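Local atomic coordinates of oxidoreductase, Gfo/Idh/MocA family (Vibrio cholerae, PDB entry 1XEA), a protein that probably binds a nicotinamide adenine dinucleotide cofactor in its Rossmann-type domain and probably acts as an oxidoreductase of the Gfo/Idh/MocA family. Residues T54-Y62 and T78-I88. Numbering follows the deposited sequence.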
loop_
_atom_site.group_PDB
_atom_site.type_symbol
_atom_site.label_atom_id
_atom_site.label_comp_id
_atom_site.label_asym_id
_atom_site.label_seq_id
_atom_site.Cartn_x
_atom_site.Cartn_y
_atom_site.Cartn_z
ATOM N N THR A 54 7.610 17.095 -46.256
ATOM C CA THR A 54 8.844 17.411 -45.538
ATOM C C THR A 54 8.942 18.881 -45.152
ATOM O O THR A 54 9.553 19.231 -44.138
ATOM C CB THR A 54 10.091 17.058 -46.368
ATOM O OG1 THR A 54 10.142 15.645 -46.569
ATOM C CG2 THR A 54 11.359 17.493 -45.642
ATOM N N ASP A 55 8.358 19.742 -45.977
ATOM C CA ASP A 55 8.375 21.177 -45.720
ATOM C C ASP A 55 7.025 21.620 -45.161
ATOM O O ASP A 55 5.984 21.415 -45.788
ATOM C CB ASP A 55 8.676 21.939 -47.012
ATOM C CG ASP A 55 8.887 23.415 -46.776
ATOM O OD1 ASP A 55 7.942 24.083 -46.305
ATOM O OD2 ASP A 55 10.002 23.904 -47.062
ATOM N N TYR A 56 7.055 22.245 -43.986
ATOM C CA TYR A 56 5.840 22.696 -43.323
ATOM C C TYR A 56 4.957 23.591 -44.169
ATOM O O TYR A 56 3.876 23.974 -43.733
ATOM C CB TYR A 56 6.186 23.400 -42.006
ATOM C CG TYR A 56 6.819 24.761 -42.146
ATOM C CD1 TYR A 56 6.039 25.891 -42.382
ATOM C CD2 TYR A 56 8.195 24.924 -42.009
ATOM C CE1 TYR A 56 6.613 27.159 -42.478
ATOM C CE2 TYR A 56 8.787 26.186 -42.102
ATOM C CZ TYR A 56 7.990 27.304 -42.337
ATOM O OH TYR A 56 8.568 28.559 -42.429
ATOM N N ARG A 57 5.400 23.913 -45.382
ATOM C CA ARG A 57 4.612 24.773 -46.260
ATOM C C ARG A 57 3.699 23.963 -47.166
ATOM O O ARG A 57 2.535 24.318 -47.368
ATOM C CB ARG A 57 5.537 25.654 -47.095
ATOM C CG ARG A 57 6.366 26.591 -46.250
ATOM C CD ARG A 57 7.720 26.850 -46.892
ATOM N NE ARG A 57 8.717 27.205 -45.889
ATOM C CZ ARG A 57 10.021 27.290 -46.127
ATOM N NH1 ARG A 57 10.485 27.043 -47.345
ATOM N NH2 ARG A 57 10.859 27.616 -45.145
ATOM N N ASP A 58 4.228 22.863 -47.694
ATOM C CA ASP A 58 3.462 21.997 -48.585
ATOM C C ASP A 58 2.209 21.483 -47.897
ATOM O O ASP A 58 1.271 21.020 -48.546
ATOM C CB ASP A 58 4.319 20.812 -49.034
ATOM C CG ASP A 58 5.567 21.243 -49.777
ATOM O OD1 ASP A 58 5.438 21.835 -50.872
ATOM O OD2 ASP A 58 6.679 20.987 -49.266
ATOM N N VAL A 59 2.208 21.568 -46.575
ATOM C CA VAL A 59 1.083 21.113 -45.778
ATOM C C VAL A 59 -0.236 21.753 -46.215
ATOM O O VAL A 59 -1.284 21.115 -46.168
ATOM C CB VAL A 59 1.336 21.407 -44.277
ATOM C CG1 VAL A 59 0.095 21.104 -43.460
ATOM C CG2 VAL A 59 2.511 20.571 -43.780
ATOM N N LEU A 60 -0.186 23.007 -46.642
ATOM C CA LEU A 60 -1.399 23.693 -47.068
ATOM C C LEU A 60 -2.033 23.058 -48.294
ATOM O O LEU A 60 -3.237 23.192 -48.520
ATOM C CB LEU A 60 -1.083 25.146 -47.369
ATOM C CG LEU A 60 -0.573 25.920 -46.164
ATOM C CD1 LEU A 60 -0.122 27.288 -46.638
ATOM C CD2 LEU A 60 -1.675 26.035 -45.100
ATOM N N GLN A 61 -1.213 22.375 -49.085
ATOM C CA GLN A 61 -1.670 21.725 -50.313
ATOM C C GLN A 61 -2.856 20.775 -50.143
ATOM O O GLN A 61 -3.779 20.763 -50.963
ATOM C CB GLN A 61 -0.499 20.983 -50.970
ATOM C CG GLN A 61 0.627 21.920 -51.407
ATOM C CD GLN A 61 1.691 21.237 -52.246
ATOM O OE1 GLN A 61 1.395 20.675 -53.302
ATOM N NE2 GLN A 61 2.941 21.292 -51.788
ATOM N N TYR A 62 -2.829 19.993 -49.071
ATOM C CA TYR A 62 -3.874 19.020 -48.785
ATOM C C TYR A 62 -5.135 19.629 -48.162
ATOM O O TYR A 62 -6.102 18.922 -47.864
ATOM C CB TYR A 62 -3.303 17.939 -47.872
ATOM C CG TYR A 62 -1.980 17.392 -48.354
ATOM C CD1 TYR A 62 -0.787 18.055 -48.085
ATOM C CD2 TYR A 62 -1.922 16.215 -49.094
ATOM C CE1 TYR A 62 0.436 17.553 -48.544
ATOM C CE2 TYR A 62 -0.709 15.704 -49.559
ATOM C CZ TYR A 62 0.467 16.372 -49.282
ATOM O OH TYR A 62 1.663 15.849 -49.730
ATOM N N THR A 78 7.776 30.172 -35.038
ATOM C CA THR A 78 7.794 30.193 -36.482
ATOM C C THR A 78 6.591 29.442 -37.016
ATOM O O THR A 78 5.662 30.038 -37.556
ATOM C CB THR A 78 9.063 29.542 -37.005
ATOM O OG1 THR A 78 10.197 30.156 -36.381
ATOM C CG2 THR A 78 9.164 29.705 -38.508
ATOM N N LEU A 79 6.605 28.129 -36.842
ATOM C CA LEU A 79 5.514 27.287 -37.309
ATOM C C LEU A 79 4.145 27.808 -36.886
ATOM O O LEU A 79 3.246 27.973 -37.710
ATOM C CB LEU A 79 5.707 25.865 -36.787
ATOM C CG LEU A 79 6.969 25.153 -37.277
ATOM C CD1 LEU A 79 7.094 23.825 -36.574
ATOM C CD2 LEU A 79 6.915 24.962 -38.781
ATOM N N ALA A 80 3.990 28.066 -35.594
ATOM C CA ALA A 80 2.729 28.562 -35.060
ATOM C C ALA A 80 2.236 29.777 -35.839
ATOM O O ALA A 80 1.174 29.738 -36.466
ATOM C CB ALA A 80 2.895 28.921 -33.587
ATOM N N ALA A 81 3.009 30.858 -35.780
ATOM C CA ALA A 81 2.664 32.094 -36.474
ATOM C C ALA A 81 2.265 31.817 -37.918
ATOM O O ALA A 81 1.242 32.312 -38.398
ATOM C CB ALA A 81 3.841 33.059 -36.436
ATOM N N PHE A 82 3.071 31.012 -38.604
ATOM C CA PHE A 82 2.809 30.680 -40.001
ATOM C C PHE A 82 1.371 30.256 -40.276
ATOM O O PHE A 82 0.682 30.858 -41.105
ATOM C CB PHE A 82 3.747 29.575 -40.478
ATOM C CG PHE A 82 3.585 29.237 -41.930
ATOM C CD1 PHE A 82 3.822 30.199 -42.910
ATOM C CD2 PHE A 82 3.206 27.960 -42.321
ATOM C CE1 PHE A 82 3.694 29.890 -44.264
ATOM C CE2 PHE A 82 3.074 27.640 -43.672
ATOM C CZ PHE A 82 3.317 28.608 -44.648
ATOM N N PHE A 83 0.913 29.221 -39.585
ATOM C CA PHE A 83 -0.444 28.751 -39.806
ATOM C C PHE A 83 -1.473 29.646 -39.145
ATOM O O PHE A 83 -2.629 29.681 -39.563
ATOM C CB PHE A 83 -0.599 27.320 -39.310
ATOM C CG PHE A 83 0.361 26.366 -39.943
ATOM C CD1 PHE A 83 1.633 26.190 -39.414
ATOM C CD2 PHE A 83 0.004 25.659 -41.085
ATOM C CE1 PHE A 83 2.536 25.322 -40.012
ATOM C CE2 PHE A 83 0.899 24.788 -41.691
ATOM C CZ PHE A 83 2.167 24.618 -41.153
ATOM N N LEU A 84 -1.056 30.369 -38.112
ATOM C CA LEU A 84 -1.977 31.266 -37.435
ATOM C C LEU A 84 -2.367 32.393 -38.377
ATOM O O LEU A 84 -3.517 32.843 -38.379
ATOM C CB LEU A 84 -1.345 31.834 -36.170
ATOM C CG LEU A 84 -1.353 30.872 -34.991
ATOM C CD1 LEU A 84 -0.661 31.537 -33.820
ATOM C CD2 LEU A 84 -2.787 30.511 -34.626
ATOM N N HIS A 85 -1.412 32.848 -39.183
ATOM C CA HIS A 85 -1.689 33.914 -40.127
ATOM C C HIS A 85 -2.540 33.376 -41.284
ATOM O O HIS A 85 -3.476 34.038 -41.752
ATOM C CB HIS A 85 -0.380 34.513 -40.640
ATOM C CG HIS A 85 -0.576 35.549 -41.700
ATOM N ND1 HIS A 85 -1.776 36.202 -41.895
ATOM C CD2 HIS A 85 0.255 36.000 -42.668
ATOM C CE1 HIS A 85 -1.677 37.003 -42.941
ATOM N NE2 HIS A 85 -0.452 36.899 -43.428
ATOM N N LEU A 86 -2.214 32.169 -41.737
ATOM C CA LEU A 86 -2.958 31.530 -42.815
ATOM C C LEU A 86 -4.382 31.223 -42.353
ATOM O O LEU A 86 -5.180 30.666 -43.107
ATOM C CB LEU A 86 -2.277 30.228 -43.220
ATOM C CG LEU A 86 -0.847 30.381 -43.725
ATOM C CD1 LEU A 86 -0.147 29.028 -43.748
ATOM C CD2 LEU A 86 -0.871 31.007 -45.106
ATOM N N GLY A 87 -4.682 31.574 -41.105
ATOM C CA GLY A 87 -6.008 31.339 -40.554
ATOM C C GLY A 87 -6.375 29.877 -40.365
ATOM O O GLY A 87 -7.373 29.395 -40.905
ATOM N N ILE A 88 -5.574 29.166 -39.585
ATOM C CA ILE A 88 -5.834 27.756 -39.338
ATOM C C ILE A 88 -5.688 27.425 -37.853
ATOM O O ILE A 88 -4.691 27.788 -37.229
ATOM C CB ILE A 88 -4.859 26.893 -40.155
ATOM C CG1 ILE A 88 -4.978 27.271 -41.631
ATOM C CG2 ILE A 88 -5.153 25.420 -39.957
ATOM C CD1 ILE A 88 -3.971 26.588 -42.517
#
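Tyr56 sets its ring against Leu79 and Phe82 of helix 76-85, one at a face and the other at the edge. Leu79 comes over one face: its CD2 methyl sits 3.7 Å from the centroid of the Tyr56 ring, 24° off the normal, a CH-pi contact offset toward CG. Phe82 instead receives the tyrosine's edge. CD1 and CE1 of Tyr56 point at the face of the Phe82 ring in a T-shaped pair, with centroids 5.0 Å apart and planes at 80°. Tyr56 CG stands between its own backbone N and carbonyl carbon (chi1 72°), which carries the ring across to the helix and leaves the hydroxyl end beside the methyl of Thr78. The opposite face of Phe82 carries CD1 of Leu86, the residue just past the helix, so that ring is held between a tyrosine edge and a leucine methyl.

Four residues on, Leu60 divides its two methyls. CD1 meets Leu86 CD1 at 3.4 Å, while CD2 reaches CD1 of Ile88 at 3.5 Å; the backbone N of Ile88 bonds back to Phe83 O in the Schellman motif around Gly87 that closes the helix. Deeper in, Phe83 turns its CZ toward the carbonyl oxygen of Tyr56 and its CE2 toward Val59 CG1, 4.2 Å away. Phe83 also rests on Val67 and Leu79 on Ile69, both of strand 66-69, while Val59 touches Ala6 of strand 3-8.

The contact thus joins the segment leading into strand 66-69 to the helix following that strand, on one side of the parallel Rossmann sheet. Across the interface the side chains meet almost wholly through aromatic and aliphatic carbon, so cohesion here rests on shape and hydrophobic burial, with the T-shaped pair and CH-pi contact supplying its directional part.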